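Local coordinates for venom allergen-like (VAL) 4 protein (Schistosoma mansoni, PDB 4P27) that binds lipids as an SCP/TAPS (CAP superfamily) protein of a parasitic flatworm, probably secreted, although it lacks the prototypical CAP motifs, at residues G29-K34 with Y98-N103; N64-I67 with S73-Q76; A79-I84 with M88-E93. All coordinates share one frame; numbering follows the deposited sequence.

Interaction 1: residues G29-K34 with Y98-N103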
# COMPACT_ATOMS: atom_id res chain seq x y z
N GLY A 29 8.38 12.84 10.88
CA GLY A 29 7.45 12.90 12.03
C GLY A 29 6.94 11.50 12.37
O GLY A 29 6.02 11.36 13.13
N GLN A 30 7.51 10.44 11.80
CA GLN A 30 6.93 9.10 12.12
C GLN A 30 8.01 8.34 12.84
O GLN A 30 9.10 8.35 12.35
CB GLN A 30 6.53 8.33 10.82
CG GLN A 30 5.27 8.84 10.08
CD GLN A 30 4.05 8.91 10.99
OE1 GLN A 30 3.90 8.12 11.92
NE2 GLN A 30 3.15 9.83 10.69
N PRO A 31 7.70 7.60 13.94
CA PRO A 31 8.78 6.81 14.56
C PRO A 31 9.33 5.75 13.61
O PRO A 31 8.59 5.26 12.78
CB PRO A 31 8.09 6.17 15.77
CG PRO A 31 6.65 5.98 15.34
CD PRO A 31 6.38 7.26 14.52
N PRO A 32 10.63 5.40 13.74
CA PRO A 32 11.13 4.41 12.80
C PRO A 32 10.64 3.03 13.17
O PRO A 32 10.45 2.75 14.33
CB PRO A 32 12.70 4.46 13.01
CG PRO A 32 12.87 5.00 14.40
CD PRO A 32 11.73 6.05 14.51
N ALA A 33 10.56 2.14 12.20
CA ALA A 33 10.09 0.83 12.44
C ALA A 33 11.22 -0.12 12.83
O ALA A 33 12.34 -0.08 12.22
CB ALA A 33 9.45 0.34 11.17
N LYS A 34 10.95 -1.00 13.79
CA LYS A 34 11.93 -1.96 14.22
C LYS A 34 12.16 -3.08 13.19
O LYS A 34 13.30 -3.50 12.95
CB LYS A 34 11.52 -2.61 15.54
CG LYS A 34 12.60 -3.53 16.16
CD LYS A 34 11.94 -4.42 17.21
CE LYS A 34 12.74 -4.54 18.50
NZ LYS A 34 12.97 -5.99 18.68
N TYR A 98 -1.26 10.91 10.19
CA TYR A 98 -1.28 9.72 11.09
C TYR A 98 -0.52 9.99 12.37
O TYR A 98 0.53 10.51 12.32
CB TYR A 98 -0.71 8.48 10.39
CG TYR A 98 -0.75 7.28 11.26
CD1 TYR A 98 -1.99 6.77 11.77
CD2 TYR A 98 0.41 6.64 11.64
CE1 TYR A 98 -2.05 5.68 12.55
CE2 TYR A 98 0.36 5.50 12.45
CZ TYR A 98 -0.87 5.04 12.90
OH TYR A 98 -0.92 3.97 13.73
N ASN A 99 -1.12 9.72 13.54
CA ASN A 99 -0.42 9.74 14.80
C ASN A 99 -0.21 8.38 15.32
O ASN A 99 -1.13 7.77 15.86
CB ASN A 99 -1.20 10.56 15.87
CG ASN A 99 -0.49 10.63 17.26
OD1 ASN A 99 0.31 9.81 17.64
ND2 ASN A 99 -0.93 11.55 18.05
N PHE A 100 1.05 7.94 15.29
CA PHE A 100 1.36 6.59 15.70
C PHE A 100 1.08 6.37 17.21
O PHE A 100 0.54 5.31 17.64
CB PHE A 100 2.83 6.39 15.32
CG PHE A 100 3.35 5.03 15.59
CD1 PHE A 100 3.65 4.62 16.91
CD2 PHE A 100 3.54 4.13 14.54
CE1 PHE A 100 4.12 3.34 17.16
CE2 PHE A 100 3.97 2.84 14.82
CZ PHE A 100 4.30 2.47 16.11
N GLU A 101 1.52 7.32 18.03
CA GLU A 101 1.37 7.14 19.55
C GLU A 101 -0.08 6.87 19.96
O GLU A 101 -0.41 5.82 20.60
CB GLU A 101 1.78 8.43 20.23
CG GLU A 101 3.25 8.63 20.25
CD GLU A 101 3.65 9.72 21.26
OE1 GLU A 101 3.18 9.68 22.41
OE2 GLU A 101 4.42 10.63 20.90
N LYS A 102 -0.95 7.69 19.41
CA LYS A 102 -2.41 7.46 19.65
C LYS A 102 -3.06 6.56 18.66
O LYS A 102 -4.20 6.21 18.86
CB LYS A 102 -3.17 8.76 19.74
CG LYS A 102 -2.44 9.73 20.65
CD LYS A 102 -3.22 10.17 21.86
CE LYS A 102 -3.23 11.68 21.84
NZ LYS A 102 -3.66 12.17 23.16
N ASN A 103 -2.32 6.12 17.63
CA ASN A 103 -2.94 5.37 16.60
C ASN A 103 -4.16 6.12 16.09
O ASN A 103 -5.23 5.56 16.02
CB ASN A 103 -3.36 3.96 17.05
CG ASN A 103 -3.77 3.09 15.87
OD1 ASN A 103 -3.29 3.30 14.77
ND2 ASN A 103 -4.57 2.10 16.10
O HOH W 1 3.42 9.34 14.45

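Interaction 2: residues N64-I67 with S73-Q76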
# COMPACT_ATOMS: atom_id res chain seq x y z
N ASN A 64 -16.17 -10.00 -3.64
CA ASN A 64 -15.43 -10.84 -4.64
C ASN A 64 -13.96 -10.32 -4.93
O ASN A 64 -13.06 -11.08 -5.26
CB ASN A 64 -16.25 -10.97 -5.98
CG ASN A 64 -15.83 -12.20 -6.87
OD1 ASN A 64 -16.67 -12.81 -7.61
ND2 ASN A 64 -14.56 -12.57 -6.80
N ASP A 65 -13.72 -9.02 -4.84
CA ASP A 65 -12.38 -8.53 -5.20
C ASP A 65 -11.36 -8.84 -4.13
O ASP A 65 -10.16 -8.70 -4.37
CB ASP A 65 -12.49 -7.03 -5.42
CG ASP A 65 -13.14 -6.74 -6.79
OD1 ASP A 65 -13.01 -7.59 -7.71
OD2 ASP A 65 -13.74 -5.70 -6.91
N PHE A 66 -11.85 -9.21 -2.95
CA PHE A 66 -11.02 -9.62 -1.80
C PHE A 66 -10.85 -11.13 -1.60
O PHE A 66 -10.19 -11.58 -0.63
CB PHE A 66 -11.56 -8.96 -0.52
CG PHE A 66 -11.47 -7.48 -0.54
CD1 PHE A 66 -12.48 -6.73 -1.18
CD2 PHE A 66 -10.36 -6.81 0.02
CE1 PHE A 66 -12.39 -5.33 -1.24
CE2 PHE A 66 -10.29 -5.42 -0.00
CZ PHE A 66 -11.30 -4.68 -0.65
N ILE A 67 -11.35 -11.92 -2.53
CA ILE A 67 -11.17 -13.36 -2.40
C ILE A 67 -10.15 -13.78 -3.43
O ILE A 67 -10.45 -13.71 -4.60
CB ILE A 67 -12.53 -14.13 -2.60
CG1 ILE A 67 -13.56 -13.55 -1.61
CG2 ILE A 67 -12.23 -15.63 -2.38
CD1 ILE A 67 -15.07 -13.92 -1.79
N SER A 73 -6.38 -13.14 4.29
CA SER A 73 -6.80 -11.76 4.39
C SER A 73 -6.11 -10.96 3.30
O SER A 73 -4.95 -11.22 3.00
CB SER A 73 -6.59 -11.24 5.83
OG SER A 73 -5.41 -10.55 5.96
N ILE A 74 -6.84 -10.03 2.70
CA ILE A 74 -6.31 -9.25 1.58
C ILE A 74 -6.55 -7.78 2.00
O ILE A 74 -7.65 -7.44 2.40
CB ILE A 74 -7.10 -9.56 0.27
CG1 ILE A 74 -6.75 -10.97 -0.27
CG2 ILE A 74 -6.83 -8.47 -0.81
CD1 ILE A 74 -5.28 -11.12 -0.75
N GLY A 75 -5.53 -6.92 1.89
CA GLY A 75 -5.79 -5.50 1.99
C GLY A 75 -5.74 -4.91 0.58
O GLY A 75 -5.23 -5.53 -0.32
N GLN A 76 -6.16 -3.66 0.42
CA GLN A 76 -6.22 -3.05 -0.92
C GLN A 76 -6.04 -1.54 -0.79
O GLN A 76 -6.57 -0.92 0.12
CB GLN A 76 -7.53 -3.41 -1.59
CG GLN A 76 -7.60 -3.01 -3.06
CD GLN A 76 -8.86 -3.60 -3.71
OE1 GLN A 76 -9.90 -3.00 -3.58
NE2 GLN A 76 -8.79 -4.82 -4.25

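Interaction 3: residues A79-I84 with M88-E93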
# COMPACT_ATOMS: atom_id res chain seq x y z
N ALA A 79 -6.33 4.05 -6.27
CA ALA A 79 -5.99 5.45 -6.61
C ALA A 79 -6.66 5.79 -7.95
O ALA A 79 -6.85 4.91 -8.81
CB ALA A 79 -4.50 5.69 -6.65
N ASP A 80 -7.15 7.03 -8.07
CA ASP A 80 -7.82 7.41 -9.31
C ASP A 80 -6.99 8.62 -9.68
O ASP A 80 -7.10 9.62 -9.02
CB ASP A 80 -9.29 7.80 -9.06
CG ASP A 80 -9.98 8.43 -10.35
OD1 ASP A 80 -9.37 8.39 -11.47
OD2 ASP A 80 -11.15 8.88 -10.25
N TYR A 81 -6.04 8.48 -10.63
CA TYR A 81 -4.99 9.49 -10.73
C TYR A 81 -4.36 9.55 -12.11
O TYR A 81 -4.26 8.49 -12.82
CB TYR A 81 -3.83 9.18 -9.79
CG TYR A 81 -3.64 10.17 -8.75
CD1 TYR A 81 -4.46 10.10 -7.61
CD2 TYR A 81 -2.66 11.15 -8.84
CE1 TYR A 81 -4.31 10.97 -6.58
CE2 TYR A 81 -2.53 12.07 -7.81
CZ TYR A 81 -3.37 11.94 -6.69
OH TYR A 81 -3.35 12.76 -5.61
N PRO A 82 -3.90 10.76 -12.49
CA PRO A 82 -3.47 10.90 -13.90
C PRO A 82 -2.13 10.14 -14.13
O PRO A 82 -1.90 9.61 -15.20
CB PRO A 82 -3.38 12.43 -14.10
CG PRO A 82 -3.14 12.98 -12.73
CD PRO A 82 -3.85 12.04 -11.75
N THR A 83 -1.32 9.99 -13.08
CA THR A 83 -0.06 9.29 -13.18
C THR A 83 0.10 8.28 -12.00
O THR A 83 -0.45 8.47 -10.91
CB THR A 83 1.12 10.27 -13.22
OG1 THR A 83 1.26 10.85 -11.94
CG2 THR A 83 0.89 11.53 -14.27
N ILE A 84 0.86 7.23 -12.25
CA ILE A 84 1.26 6.28 -11.23
C ILE A 84 2.09 6.87 -10.09
O ILE A 84 1.76 6.70 -8.91
CB ILE A 84 1.87 5.12 -11.96
CG1 ILE A 84 0.75 4.49 -12.80
CG2 ILE A 84 2.64 4.19 -11.05
CD1 ILE A 84 1.00 3.03 -12.96
N MET A 88 1.22 7.13 -6.03
CA MET A 88 2.08 6.52 -4.99
C MET A 88 2.33 7.57 -3.94
O MET A 88 2.28 7.30 -2.73
CB MET A 88 3.43 6.01 -5.52
CG MET A 88 3.40 4.80 -6.46
SD MET A 88 2.39 3.47 -5.73
CE MET A 88 0.74 3.60 -6.44
N LYS A 89 2.57 8.80 -4.41
CA LYS A 89 2.93 9.89 -3.55
C LYS A 89 1.72 10.35 -2.73
O LYS A 89 1.84 10.70 -1.56
CB LYS A 89 3.40 11.06 -4.40
CG LYS A 89 4.31 11.98 -3.62
CD LYS A 89 4.18 13.46 -4.00
CE LYS A 89 5.36 14.20 -3.36
NZ LYS A 89 5.72 15.49 -4.00
N ASP A 90 0.55 10.38 -3.36
CA ASP A 90 -0.66 10.61 -2.62
C ASP A 90 -0.89 9.58 -1.46
O ASP A 90 -1.25 9.94 -0.31
CB ASP A 90 -1.83 10.57 -3.57
CG ASP A 90 -3.13 10.80 -2.88
OD1 ASP A 90 -3.26 11.84 -2.24
OD2 ASP A 90 -4.05 9.97 -2.96
N TRP A 91 -0.72 8.30 -1.76
CA TRP A 91 -0.87 7.30 -0.70
C TRP A 91 0.15 7.56 0.41
O TRP A 91 -0.17 7.56 1.61
CB TRP A 91 -0.63 5.88 -1.28
CG TRP A 91 -1.68 5.38 -2.17
CD1 TRP A 91 -2.87 5.95 -2.45
CD2 TRP A 91 -1.61 4.16 -2.93
NE1 TRP A 91 -3.58 5.16 -3.39
CE2 TRP A 91 -2.79 4.04 -3.66
CE3 TRP A 91 -0.63 3.12 -3.02
CZ2 TRP A 91 -3.03 2.96 -4.50
CZ3 TRP A 91 -0.89 2.09 -3.85
CH2 TRP A 91 -2.05 2.01 -4.60
N LEU A 92 1.42 7.72 0.03
CA LEU A 92 2.48 7.94 1.03
C LEU A 92 2.21 9.13 2.00
O LEU A 92 2.37 9.03 3.22
CB LEU A 92 3.86 8.11 0.29
CG LEU A 92 5.00 8.67 1.18
CD1 LEU A 92 5.36 7.69 2.29
CD2 LEU A 92 6.25 8.96 0.33
N GLU A 93 1.81 10.26 1.45
CA GLU A 93 1.83 11.51 2.21
C GLU A 93 0.66 11.56 3.15
O GLU A 93 0.56 12.49 3.93
CB GLU A 93 1.72 12.71 1.30
CG GLU A 93 2.62 12.55 0.12
CD GLU A 93 3.61 13.63 0.04
OE1 GLU A 93 4.56 13.59 0.81
OE2 GLU A 93 3.40 14.51 -0.79

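Interaction 1: residues G29-K34 with Y98-N103
The side-chain amide of Gln30 joins a loop to a short strand and the turn after it, using both of its polar atoms, one directly and one through a water. The contact lies in a CAP domain, the alpha-beta-alpha sandwich of the SCP/TAPS family. It ties the loop after helix 6-22 to strand 98-99 and the turn that follows. Gln30 NE2 donates to the backbone oxygen Tyr98 O at 3.2 Å. The N-H...O line is nearly straight, 168°. The acceptor lies in the amide plane, but the donor sits above the carbonyl plane of Tyr98, away from a lone pair. NE2 also has a weak hydrogen bond to Tyr95 O. At the other branch, OE1 of Gln30 accepts from a water at 2.8 Å. That water in turn accepts from Phe100 N. A bend at chi2 turns the Gln30 amide toward strand 98-99 and brings OE1 to the edge of the Tyr98 ring, 3.8 Å from CD2 of that ring.

Pro31 supplies the apolar part. Its CG sits over one face of the Phe100 ring, 3.6 Å from the centroid, a CH-pi contact. CD of Pro31 meets Phe100 CB alongside. The ring of Phe100 is presented to the proline with CG anti to the backbone N (chi1 -177°).

The turn has its own ties. Asn99 OD1 accepts from Lys102 N in an Asx motif. Arg148 donates to Phe100 O and Glu101 O, and the ring of Tyr150 meets that of Phe100. Tyr98 extends across the turn, and its OH donates to Asn103 OD1 at 2.7 Å, tilted 25° from the carbonyl plane of the acceptor.

Interaction 2: residues N64-I67 with S73-Q76
Apolar contact comes first: the rim atoms CD2, CE2 and CZ of Phe66 meet Ile74 and Gln76. CD2 of Phe66 meets the CG2 branch of Ile74 at 4.0 Å, the two side chains crossing at a slant. One position further round the ring, CE2 of Phe66 touches Gln76 CB at 3.8 Å. The ring is brought here with CG anti to the carbonyl carbon and beside the backbone N of Phe66 (chi1 -63°).

Contacts between carbon and oxygen form the second group. The backbone oxygen Ile74 O sits at the ring edge, in the ring plane, 3.7 Å from Phe66 CD2. A carbonyl there faces the ring C-H rim rather than the pi cloud. In the reverse direction, the backbone oxygen of Phe66 lies 3.5 Å from CG1 of Ile74. The CB of Ile74 points toward residues 64-67. CG1 and CG2 both touch, and the chain beyond CG1 leads away.

The polar end of Gln76 makes the third group. Its chain is extended and crosses the Phe66 side chain at about a right angle. OE1 of Gln76 approaches CZ of Phe66 obliquely, at 3.7 Å, and the amide and ring planes are 34° apart. Its hydrogen bonds lead to other partners: NE2 donates to Asn139 OD1, and OE1 accepts from Gln52 NE2. Asp65 likewise pairs outward, in a salt bridge with Arg55.

The contact packs a short 3-10 turn against the start of strand 75-81, an outermost strand of the central sheet of the CAP fold. The Gln76 amide bridges helix 43-54, through Gln52, and strand 133-141, the sheet neighbour of strand 75-81, through Asn139.

Interaction 3: residues A79-I84 with M88-E93
The ring of Tyr81 and the carboxylate of Asp90 lie at a slant, their planes 30° apart. The hydroxyl end of the tyrosine does most of the touching. Tyr81 OH is 3.4 Å from both CB and CG of Asp90. OD2 of the carboxylate lies 3.8 Å from Tyr81 CE1. Asp90 CG stands anti to the backbone N (chi1 180°), which turns the side chain toward the strand.

Two residues earlier on the same side of the strand, Ala79 meets Trp91. Its CB comes obliquely to the indole, 3.4 Å from NE1 and 3.8 Å from CZ2. The backbone nitrogen of Ala79 lies at the indole edge, in its plane. The indole N-H itself is used by Leu78 O, the residue just before the segment. That bond helps to fix the indole beside the strand.

Strand 75-81 here runs out of the CAP-domain sheet and turns into helix 84-93. Thr83 is the N-cap, and its OG1 bonds to the backbone N of Gly86. Met88 N donates to Ile84 O at 3.0 Å, the i+4 to i backbone bond of the first helical turn, with an N-H...O angle of 154°.

Met88 bends at chi2 and chi3, and its CG passes 3.5 Å from Ile84 O. Ile84 and Met88 both touch Ile11 of helix 6-22. The methyl CE of Met88 ends over one face of the Trp91 indole, 3.4 Å above the ring plane.

Overall arrangement
All three contacts are partly buried and belong to one CAP domain. Interactions 2 and 3 share strand 75-81: residues 73-76 meet a 3-10 turn at its start, and residues 79-84 turn into helix 84-93 at its end. Interaction 1 lies further out: its centre is about 17 Å from the centre of the chain, against about 11 Å for interaction 3. Its chemistry fits that place: a hydrogen bond from a side-chain amide, a bridging water and a proline on a ring. Interaction 2 relies on van der Waals contact, with polar ends bonded outward. Interaction 3 combines a backbone helix bond with an alanine methyl and a carboxylate side chain packed on aromatic rings. Helix 84-93 precedes strand 98-99 in sequence.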